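Local coordinates for protein teicoplanin pseudoaglycone deacetylases Orf2 (Actinoplanes teichomyceticus, PDB 3DFF) that is a zinc-dependent deacetylase that probably removes the acetyl group from an N-acetylglucosamine of the teicoplanin pseudoaglycone during antibiotic biosynthesis, at residues H16-D19 / A20-F24; A56-M59 / H60-G64; A111-E114 / G115-K118; L235-G238 / S239-L243; D248-A251 / R252-P256. All coordinates share one frame; numbering follows the deposited sequence.

Interaction 1: H16-D19 / A20-F24; sequences HLDD and AVLSF. With ZN (zinc ion), chain B.
Asp19 serves two structures at once: its carboxylate holds the zinc ion, while its backbone oxygen takes the N-H of Ser23 in the first turn of helix 19-33. Residues 16-19 are the His-x-Asp-Asp signature of the PIG-L deacetylase family, set in the loop after strand 9-14.

Metal bonds come first. Zinc is 2.1 Å from His16 ND1 and grips the Asp19 carboxylate unequally, with OD2 at 2.1 Å and OD1 at 2.6 Å. His164 completes the protein ligands and two waters add to them. On the outer side of the ring, His16 NE2 is hydrogen-bonded to Asp163, a second-shell partner that, with the metal bond at ND1, fixes the ring's rotation.

Hydrogen bonds tie this site to the helix. The backbone N of His16 meets the anti lone pair of Asp19 OD2, a rather bent bond. Leu22 N points almost straight at Asp18 O, at 3.0 Å and 174°. A water donates to Asp19 OD1 and also bonds Ser23 OG, which is further held by Leu188 N. Asp18 has CG in the crowded position between its backbone N and carbonyl carbon (chi1 57°), which directs the carboxylate toward the metal, where OD1 accepts a hydrogen bond from a zinc-bound water at 2.6 Å.

Packing is slight by comparison: Leu22 CD1 lies 4.1 Å from Asp18 CB, and Val21 and Leu22 turn to helix 216-226.

A water held by both zinc and a carboxylate would probably be polarised, consistent with a nucleophile prepared for amide hydrolysis.

Interaction 2: A56-M59 / H60-G64; sequences AQRM and HTIWG
From Ala56 to Trp63 the backbone follows regular alpha-helical bonding, His60 N to Ala56 O through Trp63 N to Met59 O, and helix 54-62 then ends in a Schellman motif whose C-prime residue is Gly64, with positive phi (77°) and its N bonded to Thr61 O. The His60 ring lies over its own preceding turn, with Ala56 O 3.2 Å above the ring plane and toward its rim. Both ring nitrogens are hydrogen-bonded beyond the helix, NE2 to Tyr100 and ND1 to Pro67 O, which settles how the ring is turned.

Arg58 is extended from CG to NE; in the conformer given, one of two, Ile62 CD1 comes over one face of its guanidinium, 3.6 Å from NH1. Met59, incorporated as selenomethionine and also modelled in two conformers, bends in the one given at chi2 and chi3, which carries its methyl along the helix toward Ile62 and Trp63, with CE 3.5 Å from Trp63 NE1. Leu235 of helix 233-237 covers this apolar group. Trp63 also makes a cation-pi contact with Arg75, close to the zinc pocket. Over one face of the indole, toward its rim, lies Met59 O, 3.2 Å above the ring plane.

Interaction 3: A111-E114 / G115-K118; sequences AHVE and GRQK
A type II beta turn running from Val113 to Arg116 lies in the excursion between the short antiparallel strands 110-111 and 120-121, at the surface and away from the metal site. Its closing bond goes from Arg116 N to Val113 O, 2.9 Å long but bent, with the donor tilted well out of the carbonyl plane. Gly115 is at the third position with positive phi (92°), the place glycine commonly takes in a type II turn.

Across the turn, Val113 and Arg116 run side by side and point the same way. Arg116 CB is 4.0 Å from Val113 CB, and Arg116 CG is likewise 4.0 Å from Val113 CG1; these are aliphatic stems, and the arginine bends at chi2 as its guanidinium leads away. His112 has CG opposite its own backbone N (chi1 177°), an orientation that swings the ring back over the loop, where CE1 lies 3.4 Å from Arg116 O.

A water sits between the two arms of the bend, accepting from Val113 N at 2.8 Å and lying within hydrogen-bonding distance of Arg116 O and Lys118 O. Between these two segments, then, backbone and water bonds carry more of the contact than side chains do.

Interaction 4: L235-G238 / S239-L243; sequences LLNG and SENNL
The carboxamide of Asn237 and the side chain of Leu243 cross at about a right angle, and the amide oxygen is the part that touches: OD1 receives Leu243 N at 3.1 Å, with the donor tilted 35° out of the amide plane. This bond spans a helix-to-helix connection: helix 233-237 breaks at Gly238, whose phi is positive (75°), and the chain loops round to start helix 243-254. At the other end of the flat group, Asn237 ND2 is bonded to Met233 O one turn back in the helix, so both ends of the amide are pinned. The second carboxamide, that of Asn242, has OD1 engaged by Arg246 NE.

Asn242 N closes the loop with a weak bond to Asn237 O at 3.3 Å, and Asn241 CA packs 3.7 Å from Asn237 CB inside it. Arg246 reaches back to bond Leu236 O as well, joining both helices through one guanidinium. On the far, exposed bend Ser239 OG donates to Glu240 OE2 at 2.6 Å.

The inward side is mainly leucine packing. Leu243, next to Pro189, places its forked end against the preceding helix, with CD1 3.8 Å from Leu236 O and CD2 4.0 Å from Leu236 CB.

Interaction 5: D248-A251 / R252-P256; sequences DEHA and RQNAP
Glu249 and Arg252, one turn apart on the last stretch of helix 243-254, lie side by side on the solvent side of the helix, whereas Ala251 and His250 turn to the protein. The tight part is the backbone core: Arg252 N bonds Asp248 O and Gln253 N bonds Glu249 O, each at 2.9 Å. Ala251 is buried next to Tyr260, and Asp248 is drawn to Arg219 by a salt bridge.

His250 faces Glu186, to which its NE2 is hydrogen-bonded. These two have been seen to bind a zinc ion in this protein, though none is bound to them in this chain. Asn254 crosses the ring obliquely, its ND2 3.7 Å from His250 NE2 and its amide plane 77° from the ring.

The exposed side is more loosely built, yet holds a two-pronged salt bridge. The Arg252 guanidinium presents its side edge, NE going to Glu249 OE1 at 3.0 Å and NH2 to Glu249 OE2 at 3.1 Å, both oxygens being met on their syn sides. Bends at Glu249 chi2 and at Arg252 chi3 (65°) leave the two flat groups 30° apart. A water joins Glu249 OE2 to Gln253 OE1, and a second one bonds His250 ND1 in the plane of the ring.

Toward its end the helical bonding weakens: Ala251 O is shared by weak bonds from Asn254 N and Ala255 N. The bidentate ion pair probably offsets much of the carboxylate charge and fixes the turn of both flat groups, while OE2 also takes a hydrogen bond from water.

Overall arrangement
The five contacts show how local chemistry follows place in the fold. Interaction 1 is the buried one, and the one whose side chains bind the metal in this crystal; interaction 2 is partly buried, and interactions 3, 4 and 5 lie at the surface. Interactions 4 and 5 stand at the start and end of helix 243-254. Leu236 and Leu243 of interaction 4 pack on Leu22 of interaction 1, and Leu235 on Met59, Ile62 and Trp63 of interaction 2, which touches interaction 3 through Arg58 and His112. Helices end differently in interactions 2, 4 and 5. Ion pairing within the segments marks interaction 5; bridging waters recur in 1, 3 and 5, linking backbone atoms alone in 3.

Interaction 1: H16-D19 / A20-F24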
loop_
_atom_site.group_PDB
_atom_site.type_symbol
_atom_site.label_atom_id
_atom_site.label_comp_id
_atom_site.label_asym_id
_atom_site.label_seq_id
_atom_site.Cartn_x
_atom_site.Cartn_y
_atom_site.Cartn_z
ATOM N N HIS A 16 -0.677 -3.466 1.249
ATOM C CA HIS A 16 -1.223 -4.676 0.640
ATOM C C HIS A 16 -0.478 -5.026 -0.622
ATOM O O HIS A 16 0.318 -4.236 -1.132
ATOM C CB HIS A 16 -2.690 -4.485 0.253
ATOM C CG HIS A 16 -3.567 -4.138 1.402
ATOM N ND1 HIS A 16 -4.294 -2.965 1.453
ATOM C CD2 HIS A 16 -3.863 -4.819 2.534
ATOM C CE1 HIS A 16 -4.997 -2.943 2.571
ATOM N NE2 HIS A 16 -4.736 -4.045 3.253
ATOM N N LEU A 17 -0.755 -6.227 -1.128
ATOM C CA LEU A 17 -0.143 -6.726 -2.352
ATOM C C LEU A 17 -0.800 -6.082 -3.577
ATOM O O LEU A 17 -1.718 -6.654 -4.187
ATOM C CB LEU A 17 -0.231 -8.262 -2.376
ATOM C CG LEU A 17 0.490 -8.973 -1.220
ATOM C CD1 LEU A 17 -0.040 -10.357 -0.994
ATOM C CD2 LEU A 17 2.021 -9.042 -1.500
ATOM N N ASP A 18 -0.327 -4.877 -3.892
ATOM C CA ASP A 18 -0.752 -4.063 -5.049
ATOM C C ASP A 18 -0.488 -2.576 -4.840
ATOM O O ASP A 18 -0.309 -1.848 -5.803
ATOM C CB ASP A 18 -2.222 -4.270 -5.439
ATOM C CG ASP A 18 -3.216 -3.982 -4.286
ATOM O OD1 ASP A 18 -2.832 -3.531 -3.188
ATOM O OD2 ASP A 18 -4.418 -4.259 -4.496
ATOM N N ASP A 19 -0.468 -2.111 -3.594
ATOM C CA ASP A 19 -0.539 -0.664 -3.349
ATOM C C ASP A 19 0.690 0.075 -3.866
ATOM O O ASP A 19 0.561 1.142 -4.471
ATOM C CB ASP A 19 -0.738 -0.346 -1.858
ATOM C CG ASP A 19 -2.117 -0.722 -1.359
ATOM O OD1 ASP A 19 -3.123 -0.238 -1.915
ATOM O OD2 ASP A 19 -2.199 -1.505 -0.396
ATOM N N ALA A 20 1.868 -0.488 -3.630
ATOM C CA ALA A 20 3.121 0.167 -4.048
ATOM C C ALA A 20 3.179 0.287 -5.554
ATOM O O ALA A 20 3.636 1.326 -6.089
ATOM C CB ALA A 20 4.340 -0.633 -3.532
ATOM N N VAL A 21 2.755 -0.760 -6.253
ATOM C CA VAL A 21 2.793 -0.719 -7.724
ATOM C C VAL A 21 1.762 0.286 -8.249
ATOM O O VAL A 21 2.077 1.144 -9.073
ATOM C CB VAL A 21 2.648 -2.114 -8.350
ATOM C CG1 VAL A 21 2.527 -2.014 -9.867
ATOM C CG2 VAL A 21 3.861 -2.977 -7.949
ATOM N N LEU A 22 0.532 0.200 -7.754
ATOM C CA LEU A 22 -0.507 1.155 -8.160
ATOM C C LEU A 22 -0.101 2.598 -7.917
ATOM O O LEU A 22 -0.384 3.486 -8.748
ATOM C CB LEU A 22 -1.782 0.903 -7.356
ATOM C CG LEU A 22 -2.622 -0.282 -7.809
ATOM C CD1 LEU A 22 -3.605 -0.648 -6.700
ATOM C CD2 LEU A 22 -3.354 0.025 -9.125
ATOM N N SER A 23 0.530 2.843 -6.777
ATOM C CA SER A 23 0.788 4.215 -6.336
ATOM C C SER A 23 2.139 4.757 -6.761
ATOM O O SER A 23 2.293 5.975 -6.926
ATOM C CB SER A 23 0.653 4.338 -4.817
ATOM O OG SER A 23 -0.622 3.903 -4.382
ATOM N N PHE A 24 3.109 3.861 -6.924
ATOM C CA PHE A 24 4.515 4.282 -6.997
ATOM C C PHE A 24 5.313 3.419 -7.978
ATOM O O PHE A 24 6.544 3.475 -7.991
ATOM C CB PHE A 24 5.117 4.254 -5.577
ATOM C CG PHE A 24 6.450 4.970 -5.432
ATOM C CD1 PHE A 24 6.599 6.304 -5.801
ATOM C CD2 PHE A 24 7.537 4.303 -4.884
ATOM C CE1 PHE A 24 7.838 6.959 -5.650
ATOM C CE2 PHE A 24 8.773 4.940 -4.727
ATOM C CZ PHE A 24 8.925 6.265 -5.111
HETATM ZN ZN ZN B . -4.287 -1.446 0.014
HETATM O O HOH W 1 -4.661 -2.788 -1.571
HETATM O O HOH W 2 -2.911 2.194 -3.135
HETATM O O HOH W 3 -6.242 -1.011 0.064
#

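Interaction 2: A56-M59 / H60-G64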
loop_
_atom_site.group_PDB
_atom_site.type_symbol
_atom_site.label_atom_id
_atom_site.label_comp_id
_atom_site.label_asym_id
_atom_site.label_seq_id
_atom_site.Cartn_x
_atom_site.Cartn_y
_atom_site.Cartn_z
ATOM N N ALA A 56 -14.488 -12.432 4.065
ATOM C CA ALA A 56 -13.271 -12.804 3.342
ATOM C C ALA A 56 -13.632 -13.704 2.157
ATOM O O ALA A 56 -13.125 -13.506 1.043
ATOM C CB ALA A 56 -12.296 -13.493 4.270
ATOM N N GLN A 57 -14.548 -14.637 2.385
ATOM C CA GLN A 57 -15.030 -15.503 1.318
ATOM C C GLN A 57 -15.629 -14.677 0.200
ATOM O O GLN A 57 -15.374 -14.964 -0.961
ATOM C CB GLN A 57 -16.049 -16.513 1.847
ATOM C CG GLN A 57 -15.417 -17.511 2.774
ATOM C CD GLN A 57 -16.407 -18.492 3.320
ATOM O OE1 GLN A 57 -17.138 -19.135 2.564
ATOM N NE2 GLN A 57 -16.429 -18.640 4.640
ATOM N N ARG A 58 -16.400 -13.644 0.544
ATOM C CA ARG A 58 -16.968 -12.733 -0.456
ATOM C C ARG A 58 -15.875 -12.007 -1.244
ATOM O O ARG A 58 -15.987 -11.826 -2.463
ATOM C CB ARG A 58 -17.913 -11.721 0.209
ATOM C CG ARG A 58 -18.703 -10.872 -0.773
ATOM C CD ARG A 58 -19.463 -9.761 -0.082
ATOM N NE ARG A 58 -19.893 -8.725 -1.025
ATOM C CZ ARG A 58 -19.226 -7.596 -1.262
ATOM N NH1 ARG A 58 -18.085 -7.344 -0.630
ATOM N NH2 ARG A 58 -19.701 -6.713 -2.131
HETATM N N MSE A 59 -14.820 -11.590 -0.554
HETATM C CA MSE A 59 -13.708 -10.909 -1.216
HETATM C C MSE A 59 -13.010 -11.848 -2.182
HETATM O O MSE A 59 -12.653 -11.452 -3.303
HETATM C CB MSE A 59 -12.696 -10.371 -0.203
HETATM C CG MSE A 59 -13.160 -9.141 0.559
HETATM SE SE MSE A 59 -13.873 -7.694 -0.557
HETATM C CE MSE A 59 -12.769 -7.899 -2.175
ATOM N N HIS A 60 -12.817 -13.088 -1.748
ATOM C CA HIS A 60 -12.149 -14.085 -2.596
ATOM C C HIS A 60 -12.904 -14.258 -3.908
ATOM O O HIS A 60 -12.295 -14.336 -4.975
ATOM C CB HIS A 60 -11.987 -15.413 -1.867
ATOM C CG HIS A 60 -11.074 -15.321 -0.678
ATOM N ND1 HIS A 60 -10.959 -16.322 0.257
ATOM C CD2 HIS A 60 -10.233 -14.337 -0.282
ATOM C CE1 HIS A 60 -10.091 -15.955 1.187
ATOM N NE2 HIS A 60 -9.624 -14.763 0.874
ATOM N N THR A 61 -14.233 -14.297 -3.818
ATOM C CA THR A 61 -15.089 -14.387 -4.998
ATOM C C THR A 61 -14.930 -13.177 -5.924
ATOM O O THR A 61 -14.855 -13.337 -7.151
ATOM C CB THR A 61 -16.563 -14.589 -4.579
ATOM O OG1 THR A 61 -16.682 -15.868 -3.925
ATOM C CG2 THR A 61 -17.480 -14.548 -5.799
ATOM N N ILE A 62 -14.839 -11.978 -5.341
ATOM C CA ILE A 62 -14.646 -10.745 -6.102
ATOM C C ILE A 62 -13.278 -10.772 -6.807
ATOM O O ILE A 62 -13.119 -10.233 -7.919
ATOM C CB ILE A 62 -14.807 -9.515 -5.174
ATOM C CG1 ILE A 62 -16.299 -9.317 -4.860
ATOM C CG2 ILE A 62 -14.198 -8.255 -5.787
ATOM C CD1 ILE A 62 -16.553 -8.385 -3.682
ATOM N N TRP A 63 -12.317 -11.446 -6.178
ATOM C CA TRP A 63 -10.961 -11.585 -6.715
ATOM C C TRP A 63 -10.831 -12.725 -7.722
ATOM O O TRP A 63 -9.726 -13.034 -8.175
ATOM C CB TRP A 63 -9.969 -11.811 -5.572
ATOM C CG TRP A 63 -9.817 -10.630 -4.667
ATOM C CD1 TRP A 63 -10.108 -9.326 -4.951
ATOM C CD2 TRP A 63 -9.278 -10.644 -3.341
ATOM N NE1 TRP A 63 -9.802 -8.530 -3.873
ATOM C CE2 TRP A 63 -9.286 -9.316 -2.872
ATOM C CE3 TRP A 63 -8.781 -11.656 -2.509
ATOM C CZ2 TRP A 63 -8.824 -8.970 -1.602
ATOM C CZ3 TRP A 63 -8.333 -11.322 -1.256
ATOM C CH2 TRP A 63 -8.364 -9.984 -0.804
ATOM N N GLY A 64 -11.956 -13.347 -8.072
ATOM C CA GLY A 64 -11.941 -14.424 -9.067
ATOM C C GLY A 64 -11.441 -15.760 -8.569
ATOM O O GLY A 64 -10.970 -16.591 -9.365
#

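Interaction 3: A111-E114 / G115-K118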
loop_
_atom_site.group_PDB
_atom_site.type_symbol
_atom_site.label_atom_id
_atom_site.label_comp_id
_atom_site.label_asym_id
_atom_site.label_seq_id
_atom_site.Cartn_x
_atom_site.Cartn_y
_atom_site.Cartn_z
ATOM N N ALA A 111 -16.684 -7.299 8.984
ATOM C CA ALA A 111 -17.939 -8.020 8.814
ATOM C C ALA A 111 -18.677 -7.535 7.587
ATOM O O ALA A 111 -18.590 -6.365 7.244
ATOM C CB ALA A 111 -18.811 -7.848 10.043
ATOM N N HIS A 112 -19.400 -8.445 6.938
ATOM C CA HIS A 112 -20.331 -8.074 5.879
ATOM C C HIS A 112 -21.689 -7.749 6.498
ATOM O O HIS A 112 -22.183 -8.488 7.352
ATOM C CB HIS A 112 -20.488 -9.210 4.867
ATOM C CG HIS A 112 -21.481 -8.918 3.785
ATOM N ND1 HIS A 112 -21.204 -8.073 2.733
ATOM C CD2 HIS A 112 -22.751 -9.349 3.598
ATOM C CE1 HIS A 112 -22.262 -7.996 1.943
ATOM N NE2 HIS A 112 -23.210 -8.771 2.438
ATOM N N VAL A 113 -22.275 -6.636 6.064
ATOM C CA VAL A 113 -23.593 -6.216 6.530
ATOM C C VAL A 113 -24.589 -6.397 5.387
ATOM O O VAL A 113 -24.396 -5.848 4.294
ATOM C CB VAL A 113 -23.574 -4.750 7.017
ATOM C CG1 VAL A 113 -24.962 -4.310 7.523
ATOM C CG2 VAL A 113 -22.533 -4.578 8.117
ATOM N N GLU A 114 -25.644 -7.173 5.640
ATOM C CA GLU A 114 -26.623 -7.508 4.598
ATOM C C GLU A 114 -27.137 -6.242 3.921
ATOM O O GLU A 114 -27.559 -5.299 4.597
ATOM C CB GLU A 114 -27.787 -8.313 5.190
ATOM C CG GLU A 114 -28.744 -8.920 4.156
ATOM C CD GLU A 114 -28.104 -10.005 3.293
ATOM O OE1 GLU A 114 -27.393 -10.878 3.843
ATOM O OE2 GLU A 114 -28.329 -9.987 2.057
ATOM N N GLY A 115 -27.076 -6.225 2.591
ATOM C CA GLY A 115 -27.488 -5.063 1.802
ATOM C C GLY A 115 -26.353 -4.095 1.496
ATOM O O GLY A 115 -26.274 -3.548 0.388
ATOM N N ARG A 116 -25.474 -3.883 2.477
ATOM C CA ARG A 116 -24.352 -2.950 2.344
ATOM C C ARG A 116 -23.214 -3.547 1.532
ATOM O O ARG A 116 -22.827 -4.699 1.733
ATOM C CB ARG A 116 -23.828 -2.523 3.720
ATOM C CG ARG A 116 -24.779 -1.638 4.515
ATOM C CD ARG A 116 -24.744 -0.189 4.034
ATOM N NE ARG A 116 -25.969 0.527 4.389
ATOM C CZ ARG A 116 -26.168 1.177 5.536
ATOM N NH1 ARG A 116 -25.218 1.215 6.465
ATOM N NH2 ARG A 116 -27.324 1.793 5.753
ATOM N N GLN A 117 -22.674 -2.745 0.623
ATOM C CA GLN A 117 -21.556 -3.157 -0.226
ATOM C C GLN A 117 -20.210 -3.053 0.503
ATOM O O GLN A 117 -19.402 -3.990 0.470
ATOM C CB GLN A 117 -21.545 -2.348 -1.533
ATOM C CG GLN A 117 -22.377 -1.047 -1.504
ATOM C CD GLN A 117 -23.889 -1.310 -1.544
ATOM O OE1 GLN A 117 -24.379 -2.083 -2.373
ATOM N NE2 GLN A 117 -24.627 -0.670 -0.635
ATOM N N LYS A 118 -19.982 -1.920 1.165
ATOM C CA LYS A 118 -18.756 -1.692 1.931
ATOM C C LYS A 118 -18.728 -2.529 3.217
ATOM O O LYS A 118 -19.737 -2.627 3.924
ATOM C CB LYS A 118 -18.605 -0.200 2.254
ATOM C CG LYS A 118 -17.215 0.226 2.757
ATOM C CD LYS A 118 -16.141 -0.009 1.701
ATOM C CE LYS A 118 -14.800 0.578 2.119
ATOM N NZ LYS A 118 -13.730 0.171 1.162
HETATM O O HOH W 4 -21.188 -4.937 4.080
#

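Interaction 4: L235-G238 / S239-L243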
loop_
_atom_site.group_PDB
_atom_site.type_symbol
_atom_site.label_atom_id
_atom_site.label_comp_id
_atom_site.label_asym_id
_atom_site.label_seq_id
_atom_site.Cartn_x
_atom_site.Cartn_y
_atom_site.Cartn_z
ATOM N N LEU A 235 -12.127 -5.227 -9.590
ATOM C CA LEU A 235 -12.323 -4.290 -8.486
ATOM C C LEU A 235 -11.781 -2.892 -8.799
ATOM O O LEU A 235 -12.451 -1.895 -8.547
ATOM C CB LEU A 235 -11.650 -4.857 -7.233
ATOM C CG LEU A 235 -11.976 -4.412 -5.808
ATOM C CD1 LEU A 235 -13.471 -4.362 -5.570
ATOM C CD2 LEU A 235 -11.313 -5.401 -4.852
ATOM N N LEU A 236 -10.585 -2.821 -9.374
ATOM C CA LEU A 236 -9.952 -1.532 -9.674
ATOM C C LEU A 236 -10.559 -0.799 -10.871
ATOM O O LEU A 236 -10.638 0.433 -10.869
ATOM C CB LEU A 236 -8.451 -1.703 -9.889
ATOM C CG LEU A 236 -7.619 -2.018 -8.648
ATOM C CD1 LEU A 236 -6.273 -2.573 -9.047
ATOM C CD2 LEU A 236 -7.457 -0.781 -7.793
ATOM N N ASN A 237 -10.972 -1.546 -11.888
ATOM C CA ASN A 237 -11.517 -0.919 -13.093
ATOM C C ASN A 237 -12.907 -0.326 -12.905
ATOM O O ASN A 237 -13.248 0.691 -13.518
ATOM C CB ASN A 237 -11.473 -1.881 -14.270
ATOM C CG ASN A 237 -10.128 -1.866 -14.956
ATOM O OD1 ASN A 237 -9.786 -0.905 -15.648
ATOM N ND2 ASN A 237 -9.338 -2.911 -14.738
ATOM N N GLY A 238 -13.697 -0.963 -12.046
ATOM C CA GLY A 238 -15.061 -0.513 -11.769
ATOM C C GLY A 238 -15.987 -0.860 -12.915
ATOM O O GLY A 238 -15.662 -1.706 -13.754
ATOM N N SER A 239 -17.143 -0.203 -12.954
ATOM C CA SER A 239 -18.151 -0.492 -13.976
ATOM C C SER A 239 -17.934 0.317 -15.254
ATOM O O SER A 239 -18.689 0.179 -16.223
ATOM C CB SER A 239 -19.566 -0.284 -13.420
ATOM O OG SER A 239 -19.675 0.970 -12.771
ATOM N N GLU A 240 -16.893 1.148 -15.252
ATOM C CA GLU A 240 -16.512 1.913 -16.432
ATOM C C GLU A 240 -15.336 1.244 -17.148
ATOM O O GLU A 240 -15.064 1.544 -18.312
ATOM C CB GLU A 240 -16.154 3.361 -16.070
ATOM C CG GLU A 240 -16.924 3.970 -14.891
ATOM C CD GLU A 240 -18.431 3.801 -15.006
ATOM O OE1 GLU A 240 -19.033 4.346 -15.963
ATOM O OE2 GLU A 240 -19.009 3.119 -14.130
ATOM N N ASN A 241 -14.651 0.335 -16.452
ATOM C CA ASN A 241 -13.493 -0.365 -17.010
ATOM C C ASN A 241 -12.375 0.603 -17.407
ATOM O O ASN A 241 -11.773 0.482 -18.478
ATOM C CB ASN A 241 -13.906 -1.225 -18.202
ATOM C CG ASN A 241 -12.948 -2.359 -18.446
ATOM O OD1 ASN A 241 -12.036 -2.248 -19.264
ATOM N ND2 ASN A 241 -13.130 -3.454 -17.714
ATOM N N ASN A 242 -12.090 1.553 -16.523
ATOM C CA ASN A 242 -11.305 2.727 -16.890
ATOM C C ASN A 242 -10.206 3.108 -15.896
ATOM O O ASN A 242 -9.880 4.293 -15.773
ATOM C CB ASN A 242 -12.251 3.920 -17.055
ATOM C CG ASN A 242 -12.935 4.294 -15.752
ATOM O OD1 ASN A 242 -12.960 3.501 -14.807
ATOM N ND2 ASN A 242 -13.486 5.507 -15.687
ATOM N N LEU A 243 -9.648 2.129 -15.181
ATOM C CA LEU A 243 -8.571 2.431 -14.224
ATOM C C LEU A 243 -7.447 3.250 -14.842
ATOM O O LEU A 243 -7.071 4.287 -14.306
ATOM C CB LEU A 243 -7.997 1.159 -13.580
ATOM C CG LEU A 243 -6.801 1.395 -12.632
ATOM C CD1 LEU A 243 -7.224 2.015 -11.299
ATOM C CD2 LEU A 243 -6.002 0.108 -12.404
#

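Interaction 5: D248-A251 / R252-P256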
loop_
_atom_site.group_PDB
_atom_site.type_symbol
_atom_site.label_atom_id
_atom_site.label_comp_id
_atom_site.label_asym_id
_atom_site.label_seq_id
_atom_site.Cartn_x
_atom_site.Cartn_y
_atom_site.Cartn_z
ATOM N N ASP A 248 -4.337 8.160 -15.653
ATOM C CA ASP A 248 -3.760 9.118 -16.606
ATOM C C ASP A 248 -4.318 10.528 -16.378
ATOM O O ASP A 248 -3.565 11.498 -16.406
ATOM C CB ASP A 248 -4.060 8.672 -18.036
ATOM C CG ASP A 248 -3.063 7.638 -18.563
ATOM O OD1 ASP A 248 -1.940 7.528 -18.025
ATOM O OD2 ASP A 248 -3.405 6.950 -19.553
ATOM N N GLU A 249 -5.629 10.613 -16.154
ATOM C CA GLU A 249 -6.305 11.890 -15.944
ATOM C C GLU A 249 -5.854 12.529 -14.638
ATOM O O GLU A 249 -5.645 13.740 -14.559
ATOM C CB GLU A 249 -7.824 11.707 -15.959
ATOM C CG GLU A 249 -8.658 13.000 -15.718
ATOM C CD GLU A 249 -8.269 14.190 -16.621
ATOM O OE1 GLU A 249 -7.624 13.985 -17.678
ATOM O OE2 GLU A 249 -8.617 15.341 -16.268
ATOM N N HIS A 250 -5.650 11.697 -13.620
ATOM C CA HIS A 250 -5.206 12.207 -12.347
ATOM C C HIS A 250 -3.822 12.825 -12.476
ATOM O O HIS A 250 -3.575 13.916 -11.967
ATOM C CB HIS A 250 -5.214 11.092 -11.292
ATOM C CG HIS A 250 -4.831 11.574 -9.929
ATOM N ND1 HIS A 250 -5.695 12.287 -9.122
ATOM C CD2 HIS A 250 -3.674 11.462 -9.238
ATOM C CE1 HIS A 250 -5.084 12.584 -7.989
ATOM N NE2 HIS A 250 -3.855 12.104 -8.038
ATOM N N ALA A 251 -2.914 12.112 -13.147
ATOM C CA ALA A 251 -1.577 12.617 -13.406
ATOM C C ALA A 251 -1.642 13.899 -14.231
ATOM O O ALA A 251 -0.919 14.841 -13.949
ATOM C CB ALA A 251 -0.760 11.582 -14.126
ATOM N N ARG A 252 -2.511 13.922 -15.241
ATOM C CA ARG A 252 -2.612 15.093 -16.118
ATOM C C ARG A 252 -3.063 16.335 -15.331
ATOM O O ARG A 252 -2.540 17.430 -15.547
ATOM C CB ARG A 252 -3.546 14.816 -17.298
ATOM C CG ARG A 252 -3.483 15.863 -18.408
ATOM C CD ARG A 252 -4.786 15.907 -19.209
ATOM N NE ARG A 252 -5.901 16.358 -18.377
ATOM C CZ ARG A 252 -6.089 17.614 -17.966
ATOM N NH1 ARG A 252 -5.250 18.584 -18.316
ATOM N NH2 ARG A 252 -7.125 17.901 -17.195
ATOM N N GLN A 253 -4.009 16.161 -14.410
ATOM C CA GLN A 253 -4.442 17.250 -13.513
ATOM C C GLN A 253 -3.285 17.926 -12.788
ATOM O O GLN A 253 -3.254 19.149 -12.643
ATOM C CB GLN A 253 -5.363 16.708 -12.432
ATOM C CG GLN A 253 -6.777 16.538 -12.827
ATOM C CD GLN A 253 -7.644 16.084 -11.661
ATOM O OE1 GLN A 253 -8.795 15.701 -11.852
ATOM N NE2 GLN A 253 -7.091 16.120 -10.443
ATOM N N ASN A 254 -2.349 17.110 -12.307
ATOM C CA ASN A 254 -1.237 17.589 -11.487
ATOM C C ASN A 254 -0.022 18.039 -12.282
ATOM O O ASN A 254 0.954 18.551 -11.720
ATOM C CB ASN A 254 -0.825 16.502 -10.506
ATOM C CG ASN A 254 -1.851 16.287 -9.421
ATOM O OD1 ASN A 254 -2.642 17.182 -9.101
ATOM N ND2 ASN A 254 -1.836 15.099 -8.838
ATOM N N ALA A 255 -0.079 17.823 -13.585
ATOM C CA ALA A 255 0.955 18.289 -14.495
ATOM C C ALA A 255 0.356 18.458 -15.893
ATOM O O ALA A 255 0.573 17.610 -16.767
ATOM C CB ALA A 255 2.109 17.313 -14.516
ATOM N N PRO A 256 -0.426 19.540 -16.103
ATOM C CA PRO A 256 -1.038 19.793 -17.412
ATOM C C PRO A 256 -0.018 19.897 -18.553
ATOM O O PRO A 256 -0.289 19.414 -19.650
ATOM C CB PRO A 256 -1.765 21.131 -17.210
ATOM C CG PRO A 256 -1.997 21.224 -15.751
ATOM C CD PRO A 256 -0.794 20.580 -15.124
HETATM O O HOH W 5 -9.839 16.093 -14.058
HETATM O O HOH W 6 -8.271 12.616 -10.304
#